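Local coordinates for protein ppBat (Bacteroides thetaiotaomicron VPI-5482, PDB 3CNE) that binds flavins such as lumichrome, riboflavin, FMN and FAD as a homodimer and may serve as a flavin store, apparently without proteolytic activity, at residues Q20-F25 with I30-F35; V80-A85 with F117-I122; L133-P136 with I142-D145. All coordinates share one frame; numbering follows the deposited sequence.

Followed from the N terminus, the three contacts come in series, each closing before the next opens, so none nests within or crosses another. Contact 1 closes over four residues, half of them the end of helix 15-27, and packs that helix against strand 31-36 at one side of the central sheet of the DJ-1/PfpI fold. Contact 2 spans 31 residues, among them helix 88-102 and strand 106-110, and brings the loop after strand 69-73 to the end of helix 113-119. Contact 3 closes a short loop, in the connection between strands 127-129 and 142-144. Contacts 2 and 3, with centres about 15 Å apart, lie across the chain's centre from contact 1.

Contact 1: Q20-F25 with I30-F35; sequences QYLEAF and ISYKVF
F25 and Y32 pack closely: CB of F25 sits 3.5 Å from CD2 of Y32, and the two rings lean together obliquely, their planes 42° apart. L22 meets the same tyrosine further along, CD2 lying over a face of the Y32 ring, 4.2 Å from its centroid, while CD2 of L22 also faces CG2 of V34 tip to tip at 4.0 Å. With CG of Y32 set between its backbone N and carbonyl carbon (chi1 65°), the ring is turned toward the helix, where L22 and F25 pack against it. Helix 15-27 and strand 31-36 are consecutive elements of a beta-alpha-beta unit that begins with strand 4-9, and the turn joining them is pinned by a bond from N of I30 to O of F25 (2.9 Å, 163° at the hydrogen). Beside that turn CD1 of F25 touches CD1 of I30 at 4.0 Å, and V5 and helix 167-174 help to enclose both side chains. The looser part is at Y32, which remains partly exposed although S47 of the second subunit packs on it. On the helix, E23 directs its CB away from the strand and hydrogen-bonds N14 of that second subunit.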
ATOM      1  N   GLN A  20      -0.330   4.553  -0.203  1.00 20.75           N
ATOM      2  CA  GLN A  20      -0.410   5.735   0.668  1.00 22.37           C
ATOM      3  C   GLN A  20      -0.765   6.982  -0.134  1.00 21.87           C
ATOM      4  O   GLN A  20      -1.644   7.732   0.259  1.00 22.51           O
ATOM      5  CB  GLN A  20       0.912   5.956   1.408  1.00 22.47           C
ATOM      6  CG  GLN A  20       1.099   5.034   2.593  1.00 23.14           C
ATOM      7  CD  GLN A  20       2.286   5.468   3.419  1.00 25.78           C
ATOM      8  OE1 GLN A  20       2.208   6.463   4.158  1.00 25.50           O
ATOM      9  NE2 GLN A  20       3.410   4.771   3.262  1.00 22.27           N
ATOM     10  N   TYR A  21      -0.108   7.187  -1.275  1.00 21.36           N
ATOM     11  CA  TYR A  21      -0.487   8.279  -2.162  1.00 21.96           C
ATOM     12  C   TYR A  21      -1.908   8.085  -2.710  1.00 21.82           C
ATOM     13  O   TYR A  21      -2.722   9.001  -2.635  1.00 21.09           O
ATOM     14  CB  TYR A  21       0.480   8.432  -3.344  1.00 22.16           C
ATOM     15  CG  TYR A  21       1.914   8.775  -2.983  1.00 22.81           C
ATOM     16  CD1 TYR A  21       2.223   9.993  -2.353  1.00 26.12           C
ATOM     17  CD2 TYR A  21       2.969   7.920  -3.327  1.00 20.41           C
ATOM     18  CE1 TYR A  21       3.551  10.328  -2.026  1.00 25.34           C
ATOM     19  CE2 TYR A  21       4.287   8.255  -3.018  1.00 24.17           C
ATOM     20  CZ  TYR A  21       4.566   9.468  -2.372  1.00 21.30           C
ATOM     21  OH  TYR A  21       5.858   9.813  -2.049  1.00 21.32           O
ATOM     22  N   LEU A  22      -2.196   6.899  -3.253  1.00 21.77           N
ATOM     23  CA  LEU A  22      -3.431   6.730  -4.014  1.00 21.82           C
ATOM     24  C   LEU A  22      -4.646   6.786  -3.119  1.00 23.28           C
ATOM     25  O   LEU A  22      -5.665   7.351  -3.508  1.00 24.21           O
ATOM     26  CB  LEU A  22      -3.421   5.466  -4.871  1.00 21.36           C
ATOM     27  CG  LEU A  22      -2.238   5.312  -5.837  1.00 19.42           C
ATOM     28  CD1 LEU A  22      -2.452   4.094  -6.721  1.00 21.36           C
ATOM     29  CD2 LEU A  22      -1.994   6.580  -6.682  1.00 18.40           C
ATOM     30  N   GLU A  23      -4.549   6.197  -1.927  1.00 24.38           N
ATOM     31  CA  GLU A  23      -5.639   6.290  -0.973  1.00 25.90           C
ATOM     32  C   GLU A  23      -5.890   7.731  -0.588  1.00 25.48           C
ATOM     33  O   GLU A  23      -7.051   8.202  -0.583  1.00 26.07           O
ATOM     34  CB  GLU A  23      -5.353   5.483   0.276  1.00 27.06           C
ATOM     35  CG  GLU A  23      -6.500   5.563   1.265  1.00 31.05           C
ATOM     36  CD  GLU A  23      -6.123   5.074   2.595  1.00 36.33           C
ATOM     37  OE1 GLU A  23      -5.053   5.496   3.096  1.00 42.37           O
ATOM     38  OE2 GLU A  23      -6.889   4.253   3.133  1.00 39.29           O
ATOM     39  N   ALA A  24      -4.821   8.436  -0.252  1.00 24.83           N
ATOM     40  CA  ALA A  24      -4.969   9.859   0.122  1.00 25.27           C
ATOM     41  C   ALA A  24      -5.635  10.690  -0.995  1.00 25.07           C
ATOM     42  O   ALA A  24      -6.565  11.449  -0.716  1.00 25.10           O
ATOM     43  CB  ALA A  24      -3.626  10.467   0.558  1.00 24.88           C
ATOM     44  N   PHE A  25      -5.180  10.528  -2.240  1.00 24.55           N
ATOM     45  CA  PHE A  25      -5.761  11.269  -3.363  1.00 25.18           C
ATOM     46  C   PHE A  25      -7.224  10.912  -3.521  1.00 24.72           C
ATOM     47  O   PHE A  25      -8.059  11.799  -3.622  1.00 25.07           O
ATOM     48  CB  PHE A  25      -5.044  11.002  -4.706  1.00 24.70           C
ATOM     49  CG  PHE A  25      -3.602  11.424  -4.746  1.00 24.36           C
ATOM     50  CD1 PHE A  25      -3.137  12.500  -3.999  1.00 26.33           C
ATOM     51  CD2 PHE A  25      -2.709  10.760  -5.572  1.00 23.53           C
ATOM     52  CE1 PHE A  25      -1.779  12.879  -4.039  1.00 24.88           C
ATOM     53  CE2 PHE A  25      -1.354  11.145  -5.641  1.00 23.21           C
ATOM     54  CZ  PHE A  25      -0.891  12.201  -4.865  1.00 24.05           C
ATOM     55  N   ILE A  30      -8.765  14.058  -5.271  1.00 23.82           N
ATOM     56  CA  ILE A  30      -7.740  14.648  -6.132  1.00 23.64           C
ATOM     57  C   ILE A  30      -7.568  13.714  -7.319  1.00 24.12           C
ATOM     58  O   ILE A  30      -7.429  12.492  -7.159  1.00 24.02           O
ATOM     59  CB  ILE A  30      -6.383  14.815  -5.354  1.00 24.08           C
ATOM     60  CG1 ILE A  30      -6.507  15.867  -4.244  1.00 22.80           C
ATOM     61  CG2 ILE A  30      -5.241  15.164  -6.314  1.00 24.81           C
ATOM     62  CD1 ILE A  30      -5.569  15.574  -3.036  1.00 22.25           C
ATOM     63  N   SER A  31      -7.589  14.285  -8.516  1.00 24.44           N
ATOM     64  CA  SER A  31      -7.501  13.507  -9.729  1.00 24.76           C
ATOM     65  C   SER A  31      -6.071  13.015  -9.991  1.00 24.07           C
ATOM     66  O   SER A  31      -5.122  13.783  -9.866  1.00 24.44           O
ATOM     67  CB  SER A  31      -7.961  14.379 -10.905  1.00 25.68           C
ATOM     68  OG  SER A  31      -7.853  13.651 -12.106  1.00 28.72           O
ATOM     69  N   TYR A  32      -5.931  11.761 -10.409  1.00 24.04           N
ATOM     70  CA  TYR A  32      -4.619  11.205 -10.720  1.00 23.48           C
ATOM     71  C   TYR A  32      -4.707  10.140 -11.788  1.00 23.77           C
ATOM     72  O   TYR A  32      -5.756   9.565 -11.988  1.00 24.55           O
ATOM     73  CB  TYR A  32      -3.955  10.647  -9.458  1.00 22.57           C
ATOM     74  CG  TYR A  32      -4.695   9.455  -8.868  1.00 23.15           C
ATOM     75  CD1 TYR A  32      -4.448   8.161  -9.312  1.00 20.97           C
ATOM     76  CD2 TYR A  32      -5.677   9.645  -7.901  1.00 21.46           C
ATOM     77  CE1 TYR A  32      -5.152   7.069  -8.786  1.00 23.02           C
ATOM     78  CE2 TYR A  32      -6.372   8.581  -7.355  1.00 20.92           C
ATOM     79  CZ  TYR A  32      -6.115   7.304  -7.802  1.00 23.13           C
ATOM     80  OH  TYR A  32      -6.835   6.276  -7.248  1.00 24.54           O
ATOM     81  N   LYS A  33      -3.583   9.876 -12.454  1.00 23.70           N
ATOM     82  CA  LYS A  33      -3.457   8.809 -13.445  1.00 23.92           C
ATOM     83  C   LYS A  33      -2.119   8.154 -13.190  1.00 23.16           C
ATOM     84  O   LYS A  33      -1.140   8.850 -12.958  1.00 22.72           O
ATOM     85  CB  LYS A  33      -3.496   9.396 -14.852  1.00 24.91           C
ATOM     86  CG  LYS A  33      -3.368   8.372 -15.964  1.00 26.61           C
ATOM     87  CD  LYS A  33      -3.670   8.992 -17.321  1.00 27.64           C
ATOM     88  CE  LYS A  33      -3.408   7.969 -18.413  1.00 30.28           C
ATOM     89  NZ  LYS A  33      -3.734   8.478 -19.806  1.00 33.23           N
ATOM     90  N   VAL A  34      -2.089   6.820 -13.197  1.00 23.17           N
ATOM     91  CA  VAL A  34      -0.906   6.066 -12.814  1.00 23.38           C
ATOM     92  C   VAL A  34      -0.239   5.497 -14.074  1.00 23.40           C
ATOM     93  O   VAL A  34      -0.879   4.756 -14.840  1.00 23.33           O
ATOM     94  CB  VAL A  34      -1.230   4.918 -11.775  1.00 23.25           C
ATOM     95  CG1 VAL A  34       0.066   4.270 -11.286  1.00 23.24           C
ATOM     96  CG2 VAL A  34      -2.042   5.447 -10.563  1.00 22.61           C
ATOM     97  N   PHE A  35       1.048   5.822 -14.235  1.00 22.64           N
ATOM     98  CA  PHE A  35       1.863   5.446 -15.397  1.00 22.13           C
ATOM     99  C   PHE A  35       2.935   4.482 -14.986  1.00 21.60           C
ATOM    100  O   PHE A  35       3.734   4.772 -14.080  1.00 21.64           O
ATOM    101  CB  PHE A  35       2.553   6.680 -16.056  1.00 22.60           C
ATOM    102  CG  PHE A  35       1.608   7.698 -16.620  1.00 22.29           C
ATOM    103  CD1 PHE A  35       1.307   7.706 -17.989  1.00 24.21           C
ATOM    104  CD2 PHE A  35       1.041   8.674 -15.799  1.00 21.90           C
ATOM    105  CE1 PHE A  35       0.426   8.660 -18.527  1.00 25.31           C
ATOM    106  CE2 PHE A  35       0.174   9.629 -16.312  1.00 24.94           C
ATOM    107  CZ  PHE A  35      -0.128   9.639 -17.706  1.00 24.53           C
TER

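Contact 2: V80-A85 with F117-I122; sequences VFQQYA and FDFTGI
F81 and F119 meet obliquely at the surface, CE2 of F81 standing 4.1 Å from CD2 of F119. The two side chains run in opposite senses alongside each other. Rotamers bring this about. F81 has CG trans to its own backbone N (chi1 173°), which carries its ring toward F119, whereas F119 has CG beside its backbone N (chi1 -74°), its CB directed toward 80-85. Q82 makes the second touch. Its chain is extended beyond CG, and although the CB starts off to one side, the amide arrives at the far end of the phenylalanine, with NE2 of Q82 3.4 Å from CZ of F119. Amide and ring planes are 77° apart, close to perpendicular.

The segments belong to different parts of the DJ-1/PfpI fold: 80-85 to the loop between strand 69-73 and helix 88-102, 117-122 to the close of helix 113-119. N90 and M94 of helix 88-102 pack on F81 and F119 respectively. At the close of the helix, O of F117 accepts from both the backbone N and the hydroxyl of T120. OG1 of T120 lies 2.7 Å from O of F117, in the carbonyl plane. G121 then leaves the helical region with positive phi. The zinc ion held by C74 and C111 lies about 10 Å from the F81 side chain. With no hydrogen bond passing between the segments and only 112 Å² buried, the contact rests on van der Waals touch between two rings and the NE2 end of the Q82 amide, and probably imposes little directional constraint.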
ATOM      1  N   VAL A  80      18.403  -0.613  -9.623  1.00 25.56           N
ATOM      2  CA  VAL A  80      18.975  -1.143 -10.879  1.00 26.34           C
ATOM      3  C   VAL A  80      18.817  -0.191 -12.049  1.00 27.12           C
ATOM      4  O   VAL A  80      19.253  -0.494 -13.151  1.00 27.18           O
ATOM      5  CB  VAL A  80      18.441  -2.566 -11.281  1.00 26.43           C
ATOM      6  CG1 VAL A  80      18.920  -3.590 -10.293  1.00 26.30           C
ATOM      7  CG2 VAL A  80      16.912  -2.607 -11.440  1.00 24.92           C
ATOM      8  N   PHE A  81      18.194   0.963 -11.799  1.00 27.72           N
ATOM      9  CA  PHE A  81      17.944   1.955 -12.832  1.00 28.89           C
ATOM     10  C   PHE A  81      19.215   2.252 -13.639  1.00 30.14           C
ATOM     11  O   PHE A  81      19.166   2.325 -14.870  1.00 29.87           O
ATOM     12  CB  PHE A  81      17.384   3.237 -12.202  1.00 28.62           C
ATOM     13  CG  PHE A  81      17.256   4.383 -13.166  1.00 28.82           C
ATOM     14  CD1 PHE A  81      16.139   4.500 -13.989  1.00 28.16           C
ATOM     15  CD2 PHE A  81      18.243   5.362 -13.237  1.00 29.68           C
ATOM     16  CE1 PHE A  81      16.026   5.577 -14.872  1.00 29.09           C
ATOM     17  CE2 PHE A  81      18.140   6.423 -14.133  1.00 28.32           C
ATOM     18  CZ  PHE A  81      17.021   6.517 -14.951  1.00 26.78           C
ATOM     19  N   GLN A  82      20.342   2.392 -12.929  1.00 31.60           N
ATOM     20  CA  GLN A  82      21.621   2.803 -13.532  1.00 34.23           C
ATOM     21  C   GLN A  82      22.202   1.774 -14.484  1.00 33.55           C
ATOM     22  O   GLN A  82      22.755   2.161 -15.516  1.00 33.98           O
ATOM     23  CB  GLN A  82      22.650   3.237 -12.480  1.00 33.73           C
ATOM     24  CG  GLN A  82      22.452   4.705 -12.029  1.00 38.25           C
ATOM     25  CD  GLN A  82      23.694   5.347 -11.352  1.00 38.66           C
ATOM     26  OE1 GLN A  82      24.843   5.175 -11.804  1.00 45.73           O
ATOM     27  NE2 GLN A  82      23.452   6.103 -10.276  1.00 43.70           N
ATOM     28  N   GLN A  83      22.060   0.482 -14.147  1.00 32.89           N
ATOM     29  CA  GLN A  83      22.436  -0.640 -15.022  1.00 32.91           C
ATOM     30  C   GLN A  83      21.662  -0.695 -16.326  1.00 32.16           C
ATOM     31  O   GLN A  83      22.122  -1.316 -17.294  1.00 31.89           O
ATOM     32  CB  GLN A  83      22.121  -1.992 -14.374  1.00 33.05           C
ATOM     33  CG  GLN A  83      22.769  -2.300 -13.084  1.00 37.03           C
ATOM     34  CD  GLN A  83      22.312  -3.648 -12.558  1.00 42.33           C
ATOM     35  OE1 GLN A  83      21.861  -4.522 -13.325  1.00 43.52           O
ATOM     36  NE2 GLN A  83      22.418  -3.826 -11.253  1.00 43.41           N
ATOM     37  N   TYR A  84      20.454  -0.146 -16.321  1.00 31.20           N
ATOM     38  CA  TYR A  84      19.516  -0.395 -17.412  1.00 30.30           C
ATOM     39  C   TYR A  84      19.262   0.778 -18.330  1.00 30.61           C
ATOM     40  O   TYR A  84      18.130   1.238 -18.468  1.00 29.68           O
ATOM     41  CB  TYR A  84      18.201  -0.936 -16.858  1.00 30.62           C
ATOM     42  CG  TYR A  84      18.276  -2.360 -16.372  1.00 27.89           C
ATOM     43  CD1 TYR A  84      18.944  -3.341 -17.117  1.00 29.74           C
ATOM     44  CD2 TYR A  84      17.668  -2.740 -15.177  1.00 28.24           C
ATOM     45  CE1 TYR A  84      19.000  -4.667 -16.680  1.00 29.61           C
ATOM     46  CE2 TYR A  84      17.713  -4.077 -14.731  1.00 25.00           C
ATOM     47  CZ  TYR A  84      18.396  -5.022 -15.479  1.00 29.36           C
ATOM     48  OH  TYR A  84      18.434  -6.342 -15.042  1.00 29.92           O
ATOM     49  N   ALA A  85      20.323   1.231 -19.001  1.00 31.53           N
ATOM     50  CA  ALA A  85      20.255   2.429 -19.854  1.00 31.26           C
ATOM     51  C   ALA A  85      19.554   2.120 -21.168  1.00 31.29           C
ATOM     52  O   ALA A  85      19.094   3.023 -21.865  1.00 30.59           O
ATOM     53  CB  ALA A  85      21.668   2.969 -20.111  1.00 32.03           C
ATOM     54  N   PHE A 117      15.055  12.667  -9.166  1.00 27.91           N
ATOM     55  CA  PHE A 117      14.935  14.095  -9.420  1.00 27.64           C
ATOM     56  C   PHE A 117      16.317  14.725  -9.625  1.00 27.53           C
ATOM     57  O   PHE A 117      16.523  15.433 -10.612  1.00 28.10           O
ATOM     58  CB  PHE A 117      14.167  14.806  -8.275  1.00 27.10           C
ATOM     59  CG  PHE A 117      12.714  14.381  -8.124  1.00 25.42           C
ATOM     60  CD1 PHE A 117      12.022  13.769  -9.166  1.00 25.06           C
ATOM     61  CD2 PHE A 117      12.027  14.643  -6.932  1.00 25.97           C
ATOM     62  CE1 PHE A 117      10.647  13.405  -9.016  1.00 26.22           C
ATOM     63  CE2 PHE A 117      10.671  14.288  -6.774  1.00 26.26           C
ATOM     64  CZ  PHE A 117       9.987  13.659  -7.821  1.00 24.65           C
ATOM     65  N   ASP A 118      17.256  14.440  -8.715  1.00 27.70           N
ATOM     66  CA  ASP A 118      18.592  15.015  -8.754  1.00 28.43           C
ATOM     67  C   ASP A 118      19.289  14.758 -10.079  1.00 28.66           C
ATOM     68  O   ASP A 118      19.912  15.668 -10.635  1.00 27.50           O
ATOM     69  CB  ASP A 118      19.469  14.505  -7.597  1.00 29.26           C
ATOM     70  CG  ASP A 118      20.948  14.997  -7.698  1.00 32.62           C
ATOM     71  OD1 ASP A 118      21.443  15.273  -8.808  1.00 39.21           O
ATOM     72  OD2 ASP A 118      21.653  15.102  -6.685  1.00 34.51           O
ATOM     73  N   PHE A 119      19.166  13.527 -10.579  1.00 28.53           N
ATOM     74  CA  PHE A 119      19.804  13.108 -11.828  1.00 28.87           C
ATOM     75  C   PHE A 119      19.487  14.059 -12.969  1.00 28.59           C
ATOM     76  O   PHE A 119      20.299  14.244 -13.881  1.00 29.05           O
ATOM     77  CB  PHE A 119      19.360  11.683 -12.223  1.00 29.58           C
ATOM     78  CG  PHE A 119      19.966  10.578 -11.388  1.00 29.02           C
ATOM     79  CD1 PHE A 119      21.022  10.818 -10.528  1.00 31.40           C
ATOM     80  CD2 PHE A 119      19.506   9.268 -11.529  1.00 30.93           C
ATOM     81  CE1 PHE A 119      21.589   9.787  -9.786  1.00 32.61           C
ATOM     82  CE2 PHE A 119      20.052   8.232 -10.802  1.00 31.04           C
ATOM     83  CZ  PHE A 119      21.102   8.482  -9.930  1.00 31.86           C
ATOM     84  N   THR A 120      18.293  14.645 -12.932  1.00 28.01           N
ATOM     85  CA  THR A 120      17.864  15.553 -13.987  1.00 27.32           C
ATOM     86  C   THR A 120      18.332  16.985 -13.705  1.00 27.38           C
ATOM     87  O   THR A 120      18.184  17.852 -14.552  1.00 27.49           O
ATOM     88  CB  THR A 120      16.319  15.552 -14.180  1.00 27.02           C
ATOM     89  OG1 THR A 120      15.715  16.234 -13.088  1.00 25.76           O
ATOM     90  CG2 THR A 120      15.767  14.109 -14.253  1.00 26.77           C
ATOM     91  N   GLY A 121      18.898  17.226 -12.528  1.00 27.04           N
ATOM     92  CA  GLY A 121      19.343  18.568 -12.156  1.00 27.68           C
ATOM     93  C   GLY A 121      18.285  19.516 -11.592  1.00 28.50           C
ATOM     94  O   GLY A 121      18.625  20.561 -11.034  1.00 27.75           O
ATOM     95  N   ILE A 122      17.004  19.153 -11.708  1.00 28.81           N
ATOM     96  CA  ILE A 122      15.934  20.076 -11.322  1.00 29.27           C
ATOM     97  C   ILE A 122      15.977  20.452  -9.841  1.00 29.70           C
ATOM     98  O   ILE A 122      15.330  21.415  -9.416  1.00 29.55           O
ATOM     99  CB  ILE A 122      14.520  19.546 -11.692  1.00 28.95           C
ATOM    100  CG1 ILE A 122      14.230  18.216 -10.962  1.00 29.50           C
ATOM    101  CG2 ILE A 122      14.376  19.450 -13.215  1.00 28.48           C
ATOM    102  CD1 ILE A 122      12.787  17.771 -11.042  1.00 29.10           C
TER

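Contact 3: L133-P136 with I142-D145; sequences LAKP and IATD
Fully extended torsions carry K135 across to D145: CG lies opposite the backbone N (chi1 -172°) and every later bond is near trans, so the ammonium group arrives at the full length of the chain. D145 meets it with CG turned beside its own backbone N (chi1 -65°); CB leaves to one side, and this torsion turns the carboxylate toward the lysine. The contact spans the connection between strands 127-129 and 142-144, which form a small two-stranded parallel sheet separate from the main sheet of this DJ-1/PfpI fold; K135 lies in a 3-10 segment of that connection, while A143 lies on the second strand and D145 follows in the chain.

Along its way the lysine chain is supported by A143. The alanine CB comes 3.7 Å from CG of K135 and 4.0 Å from its CE, giving the aliphatic part of the chain an apolar partner. Around this pair V130 touches both K135 and A143, and I138 adds to the cover of the alanine. The neighbouring T144 points its CB away from the 3-10 segment; its hydroxyl is hydrogen-bonded with E149 and with N of E146, while its backbone pairs with V128 in the parallel sheet.

The two segments bury 158 Å² in all, at the surface, with D145 exposed to solvent. An apolar touch and a charge pair thus share one side chain: CG and CE lie against A143 CB, and the ammonium group continues past it. Solvent around the aspartate would probably weaken the electrostatic gain from pairing. K135 and D145 cross at about a right angle, and the salt bridge uses a single oxygen, NZ of K135 meeting OD1 of D145 at 2.8 Å from a position 38° above the carboxylate plane.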
ATOM      1  N   LEU A 133      20.759   5.334   2.091  1.00 32.26           N
ATOM      2  CA  LEU A 133      21.653   4.694   1.117  1.00 33.65           C
ATOM      3  C   LEU A 133      21.751   5.458  -0.207  1.00 34.12           C
ATOM      4  O   LEU A 133      22.727   5.309  -0.947  1.00 34.70           O
ATOM      5  CB  LEU A 133      21.231   3.239   0.865  1.00 33.55           C
ATOM      6  CG  LEU A 133      21.263   2.254   2.039  1.00 34.81           C
ATOM      7  CD1 LEU A 133      20.587   0.926   1.674  1.00 37.41           C
ATOM      8  CD2 LEU A 133      22.700   2.012   2.532  1.00 36.42           C
ATOM      9  N   ALA A 134      20.730   6.251  -0.523  1.00 34.44           N
ATOM     10  CA  ALA A 134      20.751   7.042  -1.748  1.00 34.96           C
ATOM     11  C   ALA A 134      21.329   8.444  -1.497  1.00 35.30           C
ATOM     12  O   ALA A 134      21.658   9.153  -2.446  1.00 35.12           O
ATOM     13  CB  ALA A 134      19.340   7.133  -2.352  1.00 35.28           C
ATOM     14  N   LYS A 135      21.475   8.829  -0.227  1.00 35.95           N
ATOM     15  CA  LYS A 135      21.956  10.187   0.145  1.00 36.68           C
ATOM     16  C   LYS A 135      23.254  10.638  -0.547  1.00 37.34           C
ATOM     17  O   LYS A 135      23.305  11.754  -1.068  1.00 37.20           O
ATOM     18  CB  LYS A 135      22.078  10.364   1.669  1.00 36.65           C
ATOM     19  CG  LYS A 135      22.377  11.802   2.091  1.00 36.68           C
ATOM     20  CD  LYS A 135      22.408  11.972   3.595  1.00 36.94           C
ATOM     21  CE  LYS A 135      22.779  13.412   3.948  1.00 38.69           C
ATOM     22  NZ  LYS A 135      23.101  13.558   5.392  1.00 39.75           N
ATOM     23  N   PRO A 136      24.292   9.773  -0.576  1.00 37.82           N
ATOM     24  CA  PRO A 136      25.533  10.206  -1.220  1.00 38.41           C
ATOM     25  C   PRO A 136      25.383  10.523  -2.711  1.00 38.36           C
ATOM     26  O   PRO A 136      26.249  11.194  -3.274  1.00 38.69           O
ATOM     27  CB  PRO A 136      26.465   8.996  -1.052  1.00 38.70           C
ATOM     28  CG  PRO A 136      25.880   8.187   0.043  1.00 38.91           C
ATOM     29  CD  PRO A 136      24.404   8.398  -0.056  1.00 38.08           C
ATOM     30  N   ILE A 142      20.153  19.533  -1.889  1.00 33.39           N
ATOM     31  CA  ILE A 142      20.749  19.548  -0.567  1.00 33.84           C
ATOM     32  C   ILE A 142      20.106  18.453   0.293  1.00 34.23           C
ATOM     33  O   ILE A 142      19.044  18.662   0.863  1.00 33.88           O
ATOM     34  CB  ILE A 142      20.529  20.951   0.086  1.00 33.92           C
ATOM     35  CG1 ILE A 142      21.207  22.034  -0.770  1.00 33.44           C
ATOM     36  CG2 ILE A 142      20.996  20.972   1.557  1.00 33.62           C
ATOM     37  CD1 ILE A 142      20.721  23.457  -0.512  1.00 34.59           C
ATOM     38  N   ALA A 143      20.743  17.288   0.395  1.00 34.62           N
ATOM     39  CA  ALA A 143      20.142  16.183   1.153  1.00 35.15           C
ATOM     40  C   ALA A 143      20.198  16.427   2.651  1.00 35.12           C
ATOM     41  O   ALA A 143      21.234  16.816   3.195  1.00 34.79           O
ATOM     42  CB  ALA A 143      20.811  14.861   0.815  1.00 35.16           C
ATOM     43  N   THR A 144      19.080  16.186   3.318  1.00 35.01           N
ATOM     44  CA  THR A 144      19.040  16.276   4.773  1.00 34.62           C
ATOM     45  C   THR A 144      18.795  14.898   5.387  1.00 35.15           C
ATOM     46  O   THR A 144      18.555  13.918   4.671  1.00 34.55           O
ATOM     47  CB  THR A 144      17.997  17.310   5.263  1.00 34.78           C
ATOM     48  OG1 THR A 144      16.680  16.802   5.081  1.00 34.53           O
ATOM     49  CG2 THR A 144      18.129  18.659   4.520  1.00 34.00           C
ATOM     50  N   ASP A 145      18.883  14.827   6.713  1.00 35.79           N
ATOM     51  CA  ASP A 145      18.550  13.616   7.466  1.00 36.35           C
ATOM     52  C   ASP A 145      17.099  13.648   7.946  1.00 35.93           C
ATOM     53  O   ASP A 145      16.667  12.761   8.676  1.00 36.22           O
ATOM     54  CB  ASP A 145      19.465  13.458   8.694  1.00 36.62           C
ATOM     55  CG  ASP A 145      20.930  13.245   8.334  1.00 39.20           C
ATOM     56  OD1 ASP A 145      21.242  12.679   7.259  1.00 39.21           O
ATOM     57  OD2 ASP A 145      21.777  13.646   9.168  1.00 42.39           O
TER